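Local atomic coordinates of phosphatidylinositol-specific phospholipase C1 (Streptomyces antibioticus, PDB entry 3H4X), a protein that belongs to the calcium-dependent phospholipase C family and folds as a closed barrel of mainly parallel strands ringed by helices. Residues A[156-160]-A[161-165]; A[306-309]-A[310-314]; A[87-91]-A[92-96]; A[145-148]-A[149-152]; A[285-288]-A[289-292]. All blocks are in the same frame, centred on the assembly; numbering follows the deposited sequence.

Contact 1. Residues A[156-160]-A[161-165]; sequences AVYGP and GDLTG
Pro160 O is gripped twice by Thr164. The hydroxyl OG1 of Thr164 donates to Pro160 O at 2.8 Å, and the backbone N of Thr164 reaches the same oxygen from the opposite face of its carbonyl plane at 2.9 Å. Threonine suits this place because its OG1, beside the backbone N (chi1 -60°), folds back on the preceding turn.

The start of the helix is capped as well. Asp162 OD2 turns its anti lone pair to Gly159 N, an almost straight bond of 2.9 Å. Gly159 is the N-cap and Asp162 stands three residues on, so this is the half of a capping box that a glycine N-cap allows. Pro160, the first helical residue, lacks the N-H that would need a partner there. Gly159 O accepts from Leu163 N at 3.1 Å and, weakly, from Asp162 N.

The Tyr158 ring lies against Asp162. Asp162 CB sits over one face, 3.7 Å from the ring centroid, a CH-pi contact offset toward the rim. The phenol runs on, and Tyr158 OH approaches Leu163 CA at 3.4 Å. Pro160 and Leu163 pack on Phe232 of strand 232-236, while the backbone of Tyr158 bonds to Phe189.

Contact 2. Residues A[306-309]-A[310-314]; sequences LARV and RQLAA
The side chains of Arg308 and Gln311 lie side by side, pointing the same way, with guanidinium and amide planes 67° apart and Gln311 OE1 approaching the guanidinium obliquely. They lie on helix 302-314, the helix of a beta-alpha-beta unit between strands 282-286 and 319-322.

Arg308 NE gives Gln311 OE1 only a weak, bent bond of 3.1 Å. A water bridges the pair: it donates to Gln311 OE1 at 2.7 Å and accepts a weak bond from Arg308 NH2. The arginine chain is bent at both chi2 (51°) and chi3 (49°), which brings NE to the glutamine while the terminal nitrogens turn elsewhere. NH1 bonds to Ala288 O and NH2 to Pro293 O, so the arginine ties the helix to the loop before it. Glutamine suits a place three residues on, about one turn along, because its extended chain holds an uncharged acceptor against a guanidinium that already has backbone carbonyl partners.

On the buried side small and branched residues fit against the sheet: Val309 packs on Val34 and Ala313 on Thr32, both of strand 31-36. The backbone keeps the regular i to i+4 pattern, as in Ala313 N to Val309 O at 2.9 Å. Leu312 CG, beside its own backbone N, rests 3.3 Å from Arg308 O.

Contact 3. Residues A[87-91]-A[92-96]; sequences EGAAN and ASELR
Glu87 OE1 accepts from Arg96 N at 2.7 Å, met on the syn side of the carboxylate and only 19° out of its plane. The other oxygen, OE2, takes the backbone N-H groups of Thr97 and Lys98, so one extended glutamate side chain gathers three consecutive amides and closes the loop on itself. A second glutamate works in the reverse direction: Glu94 OE1 accepts from Ala90 N at 2.9 Å, here from well above the carboxylate plane.

Within the stretch spanned by both bonds, residues 92-94 form a 3-10 turn. Glu94 N bonds to Asn91 O at 3.0 Å and weakly to Asn91 OD1. That side-chain oxygen also receives the hydroxyl of Ser93, a short bond of 2.5 Å between Ser93 OG and Asn91 OD1. Asn91 CG lies between its backbone N and carbonyl carbon (chi1 55°), which swings the amide oxygen over the start of the turn.

Apolar packing is slight, carried by Ala89 CB on Leu95 CD2 at 3.7 Å. Beyond it, the loop is wedged between two helices: Leu95 touches Ala49 of helix 48-52 and Trp114 of helix 104-117, and Arg96 forms salt bridges to Asp50 and Asp53.

Contact 4. Residues A[145-148]-A[149-152]; sequences FDAL and IRQK. With EOH (ethanol), chain K.
Ile149 CD1 lies over one face of the Phe145 ring, a CH-pi contact 3.9 Å from the ring centroid and 29° off its normal; the nearest ring atom, Phe145 CE2, is 3.5 Å from Ile149 CD1. The two side chains run alongside each other one helical turn apart, and this is the tightly packed part of the contact. Phenylalanine offers a flat apolar face and isoleucine a terminal methyl, CD1, that can lie on it. Phe145 CG is anti to the backbone N (chi1 178°), which carries the ring along the helix toward the isoleucine.

Nearby, Asp146 is buried but well provided with partners: OD1 accepts from Tyr213 OH and Thr230 OG1, and OD2 bonds to NE2 of His216, which also lines a pocket holding an acetyl group.

The solvent side, with Arg150 and Gln151, is looser. Arg150 bends back so that one guanidinium face covers Ala147 CA, with Arg150 NH2 3.8 Å from Ala147 CB, while NH1 bonds to Gln228 O.

On the flank facing helix 104-117, Leu148 CD1 and Lys152 CG touch loosely at 4.0 Å. Lys152 NZ donates to the O of an ethanol, probably from the crystallisation liquor, at 2.7 Å and also bonds to Ser109 OG.

Helix 142-153 thus rests with Phe145 and Ile149 on Leu193 and Phe191 of strand 189-195, and with Leu148 against Phe104 and Leu108 of helix 104-117.

Contact 5. Residues A[285-288]-A[289-292]; sequences MTDA and HNVP. With EOH (ethanol), chain J.
Asp287 O receives Asn290 N at 2.9 Å, the main backbone bond of a tight turn at the end of strand 282-286. One residue on, Val291 N makes a weak bond of 3.4 Å to Ala288 O. Together they describe a short 3-10 turn. Asp287 has positive phi and psi, which breaks the strand and bends the chain into this turn.

Among the polar side chains, Asp287 and His289 lie alongside each other, pointing the same way, with carboxylate and imidazole planes 77° apart. Asp287 OD1 comes to the edge of the ring near its plane, 3.3 Å from His289 CE1, meeting a carbon rather than a nitrogen. His289 CG sits between its backbone N and carbonyl carbon (chi1 61°), which brings the ring back beside Asp287. Asn290 OD1 accepts from the O of an ethanol, probably from the crystallisation liquor, at 3.0 Å. Asn290 CB touches C1 of the same ethanol at 3.5 Å.

In the apolar contacts, Val291 packs on Leu267 and Ala263, and Ala288, small enough for a buried turn, fits against Leu312 and Ala320. Val291 CG2 also comes close to a carbonyl, 3.4 Å from Ala288 O.

The chemistry implies a turn fixed by its own backbone bonds and by Arg308 of helix 302-314, which bonds to Ala288 O. The aspartate and histidine touch without a polar bond between them, and His289 ND1 is buried with no partner in the model; the amide of Asn290, by contrast, offers an accessible acceptor that a small alcohol can use.

All five contacts are local and partly buried around a barrel of mainly parallel strands; none lies wholly in the core. Contacts 2 and 5 belong to one beta-alpha-beta unit and touch, chiefly where an arginine of the helix meets backbone oxygens of the turn after the strand. Contacts 4 and 1 follow each other in the chain and meet by packing of Ile149 on Val157. Mid-helix contacts 2 and 4 turn buried apolar residues inward and exposed charged ones outward. Contact 1 caps a helix. Contact 3 is the outlying surface loop, farthest from the centre of the chain and clamped by carboxylates, whereas the turn of contact 5 is held by backbone bonds and that arginine.

Contact 1. Residues A[156-160]-A[161-165]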
loop_
_atom_site.group_PDB
_atom_site.type_symbol
_atom_site.label_atom_id
_atom_site.label_comp_id
_atom_site.label_asym_id
_atom_site.label_seq_id
_atom_site.Cartn_x
_atom_site.Cartn_y
_atom_site.Cartn_z
ATOM N N ALA A 156 -9.795 9.795 -8.487
ATOM C CA ALA A 156 -9.975 8.440 -7.987
ATOM C C ALA A 156 -9.123 8.146 -6.751
ATOM O O ALA A 156 -9.305 7.119 -6.106
ATOM C CB ALA A 156 -9.681 7.431 -9.082
ATOM N N VAL A 157 -8.201 9.044 -6.423
ATOM C CA VAL A 157 -7.303 8.834 -5.291
ATOM C C VAL A 157 -7.856 9.436 -4.005
ATOM O O VAL A 157 -8.353 10.562 -4.002
ATOM C CB VAL A 157 -5.912 9.433 -5.569
ATOM C CG1 VAL A 157 -4.975 9.192 -4.388
ATOM C CG2 VAL A 157 -5.337 8.847 -6.841
ATOM N N TYR A 158 -7.776 8.677 -2.917
ATOM C CA TYR A 158 -8.030 9.215 -1.592
ATOM C C TYR A 158 -6.674 9.307 -0.910
ATOM O O TYR A 158 -6.048 8.288 -0.624
ATOM C CB TYR A 158 -8.967 8.305 -0.802
ATOM C CG TYR A 158 -9.422 8.907 0.511
ATOM C CD1 TYR A 158 -10.522 9.757 0.568
ATOM C CD2 TYR A 158 -8.753 8.629 1.694
ATOM C CE1 TYR A 158 -10.945 10.309 1.771
ATOM C CE2 TYR A 158 -9.165 9.179 2.897
ATOM C CZ TYR A 158 -10.260 10.020 2.930
ATOM O OH TYR A 158 -10.663 10.561 4.130
ATOM N N GLY A 159 -6.215 10.531 -0.678
ATOM C CA GLY A 159 -4.860 10.774 -0.190
ATOM C C GLY A 159 -4.830 11.500 1.142
ATOM O O GLY A 159 -5.875 11.774 1.730
ATOM N N PRO A 160 -3.623 11.812 1.637
ATOM C CA PRO A 160 -3.469 12.469 2.931
ATOM C C PRO A 160 -4.240 13.773 3.050
ATOM O O PRO A 160 -4.730 14.091 4.131
ATOM C CB PRO A 160 -1.966 12.735 3.007
ATOM C CG PRO A 160 -1.369 11.640 2.216
ATOM C CD PRO A 160 -2.325 11.410 1.073
ATOM N N GLY A 161 -4.329 14.540 1.969
ATOM C CA GLY A 161 -5.103 15.781 2.003
ATOM C C GLY A 161 -6.573 15.517 2.270
ATOM O O GLY A 161 -7.241 16.266 2.986
ATOM N N ASP A 162 -7.089 14.444 1.688
ATOM C CA ASP A 162 -8.484 14.079 1.885
ATOM C C ASP A 162 -8.747 13.659 3.327
ATOM O O ASP A 162 -9.713 14.107 3.943
ATOM C CB ASP A 162 -8.877 12.966 0.915
ATOM C CG ASP A 162 -8.713 13.382 -0.530
ATOM O OD1 ASP A 162 -9.329 14.391 -0.927
ATOM O OD2 ASP A 162 -7.961 12.715 -1.267
ATOM N N LEU A 163 -7.887 12.806 3.872
ATOM C CA LEU A 163 -8.050 12.353 5.247
ATOM C C LEU A 163 -7.888 13.502 6.230
ATOM O O LEU A 163 -8.632 13.613 7.199
ATOM C CB LEU A 163 -7.038 11.257 5.581
ATOM C CG LEU A 163 -7.103 10.713 7.011
ATOM C CD1 LEU A 163 -8.389 9.925 7.235
ATOM C CD2 LEU A 163 -5.888 9.848 7.296
ATOM N N THR A 164 -6.909 14.361 5.983
ATOM C CA THR A 164 -6.548 15.384 6.951
ATOM C C THR A 164 -7.576 16.509 7.038
ATOM O O THR A 164 -7.815 17.059 8.112
ATOM C CB THR A 164 -5.151 15.950 6.651
ATOM O OG1 THR A 164 -4.194 14.887 6.723
ATOM C CG2 THR A 164 -4.777 17.027 7.651
ATOM N N GLY A 165 -8.194 16.853 5.913
ATOM C CA GLY A 165 -9.151 17.956 5.896
ATOM C C GLY A 165 -8.532 19.225 6.451
ATOM O O GLY A 165 -7.451 19.630 6.029
#

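Contact 2. Residues A[306-309]-A[310-314]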
loop_
_atom_site.group_PDB
_atom_site.type_symbol
_atom_site.label_atom_id
_atom_site.label_comp_id
_atom_site.label_asym_id
_atom_site.label_seq_id
_atom_site.Cartn_x
_atom_site.Cartn_y
_atom_site.Cartn_z
ATOM N N LEU A 306 -8.736 -18.665 5.710
ATOM C CA LEU A 306 -9.806 -17.925 6.358
ATOM C C LEU A 306 -9.581 -17.837 7.864
ATOM O O LEU A 306 -9.782 -16.783 8.469
ATOM C CB LEU A 306 -11.165 -18.561 6.058
ATOM C CG LEU A 306 -11.705 -18.333 4.645
ATOM C CD1 LEU A 306 -12.974 -19.139 4.419
ATOM C CD2 LEU A 306 -11.955 -16.851 4.403
ATOM N N ALA A 307 -9.172 -18.948 8.468
ATOM C CA ALA A 307 -8.884 -18.964 9.897
ATOM C C ALA A 307 -7.766 -17.982 10.225
ATOM O O ALA A 307 -7.810 -17.282 11.234
ATOM C CB ALA A 307 -8.515 -20.369 10.354
ATOM N N ARG A 308 -6.763 -17.935 9.360
ATOM C CA ARG A 308 -5.629 -17.043 9.561
ATOM C C ARG A 308 -6.059 -15.573 9.471
ATOM O O ARG A 308 -5.646 -14.746 10.285
ATOM C CB ARG A 308 -4.522 -17.373 8.558
ATOM C CG ARG A 308 -3.244 -16.562 8.709
ATOM C CD ARG A 308 -2.685 -16.561 10.129
ATOM N NE ARG A 308 -2.572 -17.887 10.744
ATOM C CZ ARG A 308 -1.602 -18.760 10.490
ATOM N NH1 ARG A 308 -0.657 -18.486 9.599
ATOM N NH2 ARG A 308 -1.582 -19.927 11.124
ATOM N N VAL A 309 -6.901 -15.251 8.495
ATOM C CA VAL A 309 -7.418 -13.894 8.378
ATOM C C VAL A 309 -8.207 -13.500 9.630
ATOM O O VAL A 309 -8.051 -12.399 10.154
ATOM C CB VAL A 309 -8.290 -13.727 7.119
ATOM C CG1 VAL A 309 -8.961 -12.368 7.112
ATOM C CG2 VAL A 309 -7.441 -13.907 5.872
ATOM N N ARG A 310 -9.047 -14.410 10.113
ATOM C CA ARG A 310 -9.817 -14.146 11.322
ATOM C C ARG A 310 -8.914 -13.928 12.536
ATOM O O ARG A 310 -9.176 -13.062 13.367
ATOM C CB ARG A 310 -10.791 -15.291 11.589
ATOM C CG ARG A 310 -11.878 -15.425 10.545
ATOM C CD ARG A 310 -12.899 -14.314 10.679
ATOM N NE ARG A 310 -14.080 -14.564 9.858
ATOM C CZ ARG A 310 -15.239 -13.931 10.004
ATOM N NH1 ARG A 310 -15.377 -13.007 10.945
ATOM N NH2 ARG A 310 -16.260 -14.224 9.211
ATOM N N GLN A 311 -7.856 -14.725 12.636
ATOM C CA GLN A 311 -6.914 -14.571 13.739
ATOM C C GLN A 311 -6.275 -13.186 13.700
ATOM O O GLN A 311 -6.176 -12.502 14.718
ATOM C CB GLN A 311 -5.824 -15.644 13.691
ATOM C CG GLN A 311 -4.815 -15.510 14.829
ATOM C CD GLN A 311 -3.634 -16.444 14.702
ATOM O OE1 GLN A 311 -3.413 -17.053 13.658
ATOM N NE2 GLN A 311 -2.867 -16.571 15.778
ATOM N N LEU A 312 -5.843 -12.767 12.516
ATOM C CA LEU A 312 -5.196 -11.468 12.392
ATOM C C LEU A 312 -6.170 -10.314 12.604
ATOM O O LEU A 312 -5.798 -9.284 13.162
ATOM C CB LEU A 312 -4.458 -11.355 11.058
ATOM C CG LEU A 312 -3.350 -12.405 10.920
ATOM C CD1 LEU A 312 -2.525 -12.189 9.662
ATOM C CD2 LEU A 312 -2.461 -12.430 12.159
ATOM N N ALA A 313 -7.419 -10.493 12.181
ATOM C CA ALA A 313 -8.453 -9.499 12.451
ATOM C C ALA A 313 -8.626 -9.296 13.957
ATOM O O ALA A 313 -8.700 -8.169 14.437
ATOM C CB ALA A 313 -9.770 -9.908 11.813
ATOM N N ALA A 314 -8.688 -10.395 14.702
ATOM C CA ALA A 314 -8.845 -10.316 16.152
ATOM C C ALA A 314 -7.631 -9.643 16.790
ATOM O O ALA A 314 -7.741 -8.998 17.833
ATOM C CB ALA A 314 -9.073 -11.698 16.740
HETATM O O HOH W 1 -2.416 -19.510 14.152
#

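Contact 3. Residues A[87-91]-A[92-96]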
loop_
_atom_site.group_PDB
_atom_site.type_symbol
_atom_site.label_atom_id
_atom_site.label_comp_id
_atom_site.label_asym_id
_atom_site.label_seq_id
_atom_site.Cartn_x
_atom_site.Cartn_y
_atom_site.Cartn_z
ATOM N N GLU A 87 0.131 -3.463 -18.726
ATOM C CA GLU A 87 0.042 -3.306 -20.185
ATOM C C GLU A 87 0.008 -1.866 -20.671
ATOM O O GLU A 87 0.211 -1.614 -21.857
ATOM C CB GLU A 87 -1.231 -3.927 -20.758
ATOM C CG GLU A 87 -1.695 -5.250 -20.252
ATOM C CD GLU A 87 -3.120 -5.514 -20.730
ATOM O OE1 GLU A 87 -4.041 -5.556 -19.889
ATOM O OE2 GLU A 87 -3.335 -5.626 -21.960
ATOM N N GLY A 88 -0.324 -0.928 -19.793
ATOM C CA GLY A 88 -0.556 0.445 -20.233
ATOM C C GLY A 88 -1.775 0.570 -21.134
ATOM O O GLY A 88 -1.743 1.277 -22.144
ATOM N N ALA A 89 -2.852 -0.121 -20.778
ATOM C CA ALA A 89 -4.094 -0.053 -21.545
ATOM C C ALA A 89 -4.626 1.375 -21.596
ATOM O O ALA A 89 -4.642 2.072 -20.585
ATOM C CB ALA A 89 -5.137 -0.977 -20.944
ATOM N N ALA A 90 -5.075 1.802 -22.773
ATOM C CA ALA A 90 -5.617 3.151 -22.936
ATOM C C ALA A 90 -7.040 3.257 -22.391
ATOM O O ALA A 90 -7.499 4.339 -22.027
ATOM C CB ALA A 90 -5.578 3.567 -24.402
ATOM N N ASN A 91 -7.737 2.128 -22.344
ATOM C CA ASN A 91 -9.108 2.085 -21.856
ATOM C C ASN A 91 -9.494 0.647 -21.547
ATOM O O ASN A 91 -8.727 -0.274 -21.823
ATOM C CB ASN A 91 -10.062 2.692 -22.884
ATOM C CG ASN A 91 -9.941 2.036 -24.242
ATOM O OD1 ASN A 91 -10.108 0.827 -24.370
ATOM N ND2 ASN A 91 -9.641 2.831 -25.262
ATOM N N ALA A 92 -10.680 0.456 -20.980
ATOM C CA ALA A 92 -11.106 -0.869 -20.543
ATOM C C ALA A 92 -11.172 -1.876 -21.691
ATOM O O ALA A 92 -10.938 -3.067 -21.487
ATOM C CB ALA A 92 -12.445 -0.788 -19.822
ATOM N N SER A 93 -11.489 -1.400 -22.895
ATOM C CA SER A 93 -11.609 -2.284 -24.056
ATOM C C SER A 93 -10.281 -2.963 -24.370
ATOM O O SER A 93 -10.243 -4.016 -25.015
ATOM C CB SER A 93 -12.104 -1.516 -25.289
ATOM O OG SER A 93 -11.030 -0.910 -25.991
ATOM N N GLU A 94 -9.194 -2.352 -23.904
ATOM C CA GLU A 94 -7.846 -2.829 -24.195
ATOM C C GLU A 94 -7.253 -3.710 -23.101
ATOM O O GLU A 94 -6.146 -4.215 -23.250
ATOM C CB GLU A 94 -6.896 -1.653 -24.446
ATOM C CG GLU A 94 -7.204 -0.847 -25.694
ATOM C CD GLU A 94 -6.086 0.115 -26.061
ATOM O OE1 GLU A 94 -5.145 0.287 -25.255
ATOM O OE2 GLU A 94 -6.145 0.700 -27.163
ATOM N N LEU A 95 -7.966 -3.887 -21.996
ATOM C CA LEU A 95 -7.433 -4.723 -20.926
ATOM C C LEU A 95 -7.312 -6.171 -21.399
ATOM O O LEU A 95 -8.214 -6.702 -22.059
ATOM C CB LEU A 95 -8.284 -4.615 -19.662
ATOM C CG LEU A 95 -8.171 -3.271 -18.931
ATOM C CD1 LEU A 95 -9.247 -3.148 -17.869
ATOM C CD2 LEU A 95 -6.784 -3.080 -18.327
ATOM N N ARG A 96 -6.184 -6.795 -21.075
ATOM C CA ARG A 96 -5.883 -8.155 -21.510
ATOM C C ARG A 96 -5.740 -8.233 -23.028
ATOM O O ARG A 96 -6.302 -9.128 -23.663
ATOM C CB ARG A 96 -6.950 -9.143 -21.026
ATOM C CG ARG A 96 -7.172 -9.122 -19.526
ATOM C CD ARG A 96 -8.254 -10.107 -19.097
ATOM N NE ARG A 96 -8.399 -10.066 -17.650
ATOM C CZ ARG A 96 -9.108 -9.154 -16.997
ATOM N NH1 ARG A 96 -9.777 -8.221 -17.660
ATOM N NH2 ARG A 96 -9.145 -9.180 -15.672
#

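Contact 4. Residues A[145-148]-A[149-152]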
loop_
_atom_site.group_PDB
_atom_site.type_symbol
_atom_site.label_atom_id
_atom_site.label_comp_id
_atom_site.label_asym_id
_atom_site.label_seq_id
_atom_site.Cartn_x
_atom_site.Cartn_y
_atom_site.Cartn_z
ATOM N N PHE A 145 6.394 11.819 -8.174
ATOM C CA PHE A 145 5.551 10.669 -7.883
ATOM C C PHE A 145 4.089 11.114 -7.760
ATOM O O PHE A 145 3.207 10.572 -8.429
ATOM C CB PHE A 145 6.065 10.029 -6.592
ATOM C CG PHE A 145 5.277 8.846 -6.117
ATOM C CD1 PHE A 145 5.552 7.569 -6.587
ATOM C CD2 PHE A 145 4.293 9.003 -5.159
ATOM C CE1 PHE A 145 4.841 6.477 -6.121
ATOM C CE2 PHE A 145 3.583 7.917 -4.690
ATOM C CZ PHE A 145 3.853 6.656 -5.174
ATOM N N ASP A 146 3.839 12.123 -6.926
ATOM C CA ASP A 146 2.490 12.664 -6.772
ATOM C C ASP A 146 1.933 13.150 -8.113
ATOM O O ASP A 146 0.772 12.903 -8.448
ATOM C CB ASP A 146 2.480 13.851 -5.805
ATOM C CG ASP A 146 2.602 13.449 -4.349
ATOM O OD1 ASP A 146 2.399 12.265 -4.000
ATOM O OD2 ASP A 146 2.883 14.360 -3.544
ATOM N N ALA A 147 2.756 13.874 -8.867
ATOM C CA ALA A 147 2.305 14.467 -10.122
ATOM C C ALA A 147 1.849 13.407 -11.119
ATOM O O ALA A 147 0.855 13.592 -11.823
ATOM C CB ALA A 147 3.394 15.341 -10.727
ATOM N N LEU A 148 2.578 12.300 -11.179
ATOM C CA LEU A 148 2.237 11.208 -12.080
ATOM C C LEU A 148 0.916 10.566 -11.679
ATOM O O LEU A 148 0.063 10.297 -12.523
ATOM C CB LEU A 148 3.351 10.162 -12.096
ATOM C CG LEU A 148 3.060 8.902 -12.913
ATOM C CD1 LEU A 148 2.776 9.220 -14.378
ATOM C CD2 LEU A 148 4.220 7.933 -12.790
ATOM N N ILE A 149 0.746 10.309 -10.388
ATOM C CA ILE A 149 -0.495 9.715 -9.914
ATOM C C ILE A 149 -1.682 10.650 -10.152
ATOM O O ILE A 149 -2.746 10.203 -10.585
ATOM C CB ILE A 149 -0.384 9.278 -8.437
ATOM C CG1 ILE A 149 0.556 8.071 -8.330
ATOM C CG2 ILE A 149 -1.755 8.946 -7.866
ATOM C CD1 ILE A 149 0.893 7.665 -6.922
ATOM N N ARG A 150 -1.500 11.945 -9.902
ATOM C CA ARG A 150 -2.560 12.918 -10.189
ATOM C C ARG A 150 -2.935 12.883 -11.666
ATOM O O ARG A 150 -4.111 12.901 -12.015
ATOM C CB ARG A 150 -2.144 14.346 -9.808
ATOM C CG ARG A 150 -2.076 14.619 -8.313
ATOM C CD ARG A 150 -2.110 16.118 -7.983
ATOM N NE ARG A 150 -1.135 16.891 -8.751
ATOM C CZ ARG A 150 0.142 17.046 -8.411
ATOM N NH1 ARG A 150 0.620 16.482 -7.306
ATOM N NH2 ARG A 150 0.947 17.765 -9.182
ATOM N N GLN A 151 -1.931 12.838 -12.532
ATOM C CA GLN A 151 -2.164 12.834 -13.972
ATOM C C GLN A 151 -2.949 11.603 -14.413
ATOM O O GLN A 151 -3.873 11.698 -15.220
ATOM C CB GLN A 151 -0.831 12.912 -14.721
ATOM C CG GLN A 151 -0.961 13.057 -16.230
ATOM C CD GLN A 151 -0.895 11.737 -16.968
ATOM O OE1 GLN A 151 -0.087 10.867 -16.642
ATOM N NE2 GLN A 151 -1.736 11.589 -17.989
ATOM N N LYS A 152 -2.582 10.443 -13.882
ATOM C CA LYS A 152 -3.186 9.190 -14.322
ATOM C C LYS A 152 -4.548 8.905 -13.698
ATOM O O LYS A 152 -5.439 8.375 -14.361
ATOM C CB LYS A 152 -2.246 8.019 -14.039
ATOM C CG LYS A 152 -0.982 8.026 -14.880
ATOM C CD LYS A 152 -1.258 7.640 -16.321
ATOM C CE LYS A 152 0.043 7.479 -17.092
ATOM N NZ LYS A 152 -0.195 7.003 -18.479
HETATM C C1 EOH K . 1.400 4.791 -19.656
HETATM C C2 EOH K . 0.274 4.508 -20.645
HETATM O O EOH K . 1.936 6.084 -19.819
#

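Contact 5. Residues A[285-288]-A[289-292]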
loop_
_atom_site.group_PDB
_atom_site.type_symbol
_atom_site.label_atom_id
_atom_site.label_comp_id
_atom_site.label_asym_id
_atom_site.label_seq_id
_atom_site.Cartn_x
_atom_site.Cartn_y
_atom_site.Cartn_z
ATOM N N MET A 285 -0.233 -6.415 8.047
ATOM C CA MET A 285 0.528 -7.553 8.547
ATOM C C MET A 285 0.942 -8.449 7.389
ATOM O O MET A 285 0.099 -9.047 6.712
ATOM C CB MET A 285 -0.276 -8.348 9.570
ATOM C CG MET A 285 -0.662 -7.559 10.804
ATOM S SD MET A 285 -1.078 -8.678 12.145
ATOM C CE MET A 285 -1.504 -7.523 13.449
ATOM N N THR A 286 2.248 -8.530 7.166
ATOM C CA THR A 286 2.798 -9.235 6.018
ATOM C C THR A 286 3.161 -10.685 6.347
ATOM O O THR A 286 3.309 -11.061 7.511
ATOM C CB THR A 286 4.028 -8.494 5.450
ATOM O OG1 THR A 286 5.003 -8.321 6.482
ATOM C CG2 THR A 286 3.633 -7.120 4.912
ATOM N N ASP A 287 3.311 -11.492 5.305
ATOM C CA ASP A 287 3.612 -12.911 5.466
ATOM C C ASP A 287 2.676 -13.558 6.480
ATOM O O ASP A 287 3.113 -14.232 7.415
ATOM C CB ASP A 287 5.078 -13.109 5.849
ATOM C CG ASP A 287 6.018 -12.779 4.708
ATOM O OD1 ASP A 287 5.756 -13.235 3.578
ATOM O OD2 ASP A 287 7.007 -12.057 4.930
ATOM N N ALA A 288 1.381 -13.351 6.273
ATOM C CA ALA A 288 0.355 -13.870 7.171
ATOM C C ALA A 288 0.453 -15.381 7.364
ATOM O O ALA A 288 0.068 -15.910 8.406
ATOM C CB ALA A 288 -1.027 -13.494 6.660
ATOM N N HIS A 289 0.971 -16.074 6.358
ATOM C CA HIS A 289 1.081 -17.528 6.413
ATOM C C HIS A 289 2.126 -18.019 7.417
ATOM O O HIS A 289 2.079 -19.174 7.854
ATOM C CB HIS A 289 1.410 -18.067 5.023
ATOM C CG HIS A 289 2.708 -17.562 4.477
ATOM N ND1 HIS A 289 2.917 -16.237 4.156
ATOM C CD2 HIS A 289 3.866 -18.205 4.199
ATOM C CE1 HIS A 289 4.148 -16.088 3.702
ATOM N NE2 HIS A 289 4.745 -17.266 3.718
ATOM N N ASN A 290 3.066 -17.149 7.781
ATOM C CA ASN A 290 4.156 -17.532 8.681
ATOM C C ASN A 290 3.801 -17.434 10.160
ATOM O O ASN A 290 4.608 -17.777 11.021
ATOM C CB ASN A 290 5.415 -16.711 8.402
ATOM C CG ASN A 290 6.177 -17.202 7.190
ATOM O OD1 ASN A 290 6.969 -16.465 6.605
ATOM N ND2 ASN A 290 5.943 -18.451 6.807
ATOM N N VAL A 291 2.600 -16.960 10.462
ATOM C CA VAL A 291 2.116 -17.007 11.833
ATOM C C VAL A 291 1.989 -18.474 12.232
ATOM O O VAL A 291 1.438 -19.273 11.476
ATOM C CB VAL A 291 0.752 -16.314 11.956
ATOM C CG1 VAL A 291 0.202 -16.452 13.361
ATOM C CG2 VAL A 291 0.873 -14.843 11.572
ATOM N N PRO A 292 2.512 -18.848 13.412
ATOM C CA PRO A 292 2.438 -20.259 13.792
ATOM C C PRO A 292 1.026 -20.670 14.200
ATOM O O PRO A 292 0.316 -19.888 14.824
ATOM C CB PRO A 292 3.394 -20.354 14.986
ATOM C CG PRO A 292 3.477 -18.975 15.537
ATOM C CD PRO A 292 3.258 -18.033 14.389
HETATM C C1 EOH J . 7.486 -14.193 9.566
HETATM C C2 EOH J . 8.606 -14.022 10.585
HETATM O O EOH J . 7.948 -14.087 8.237
#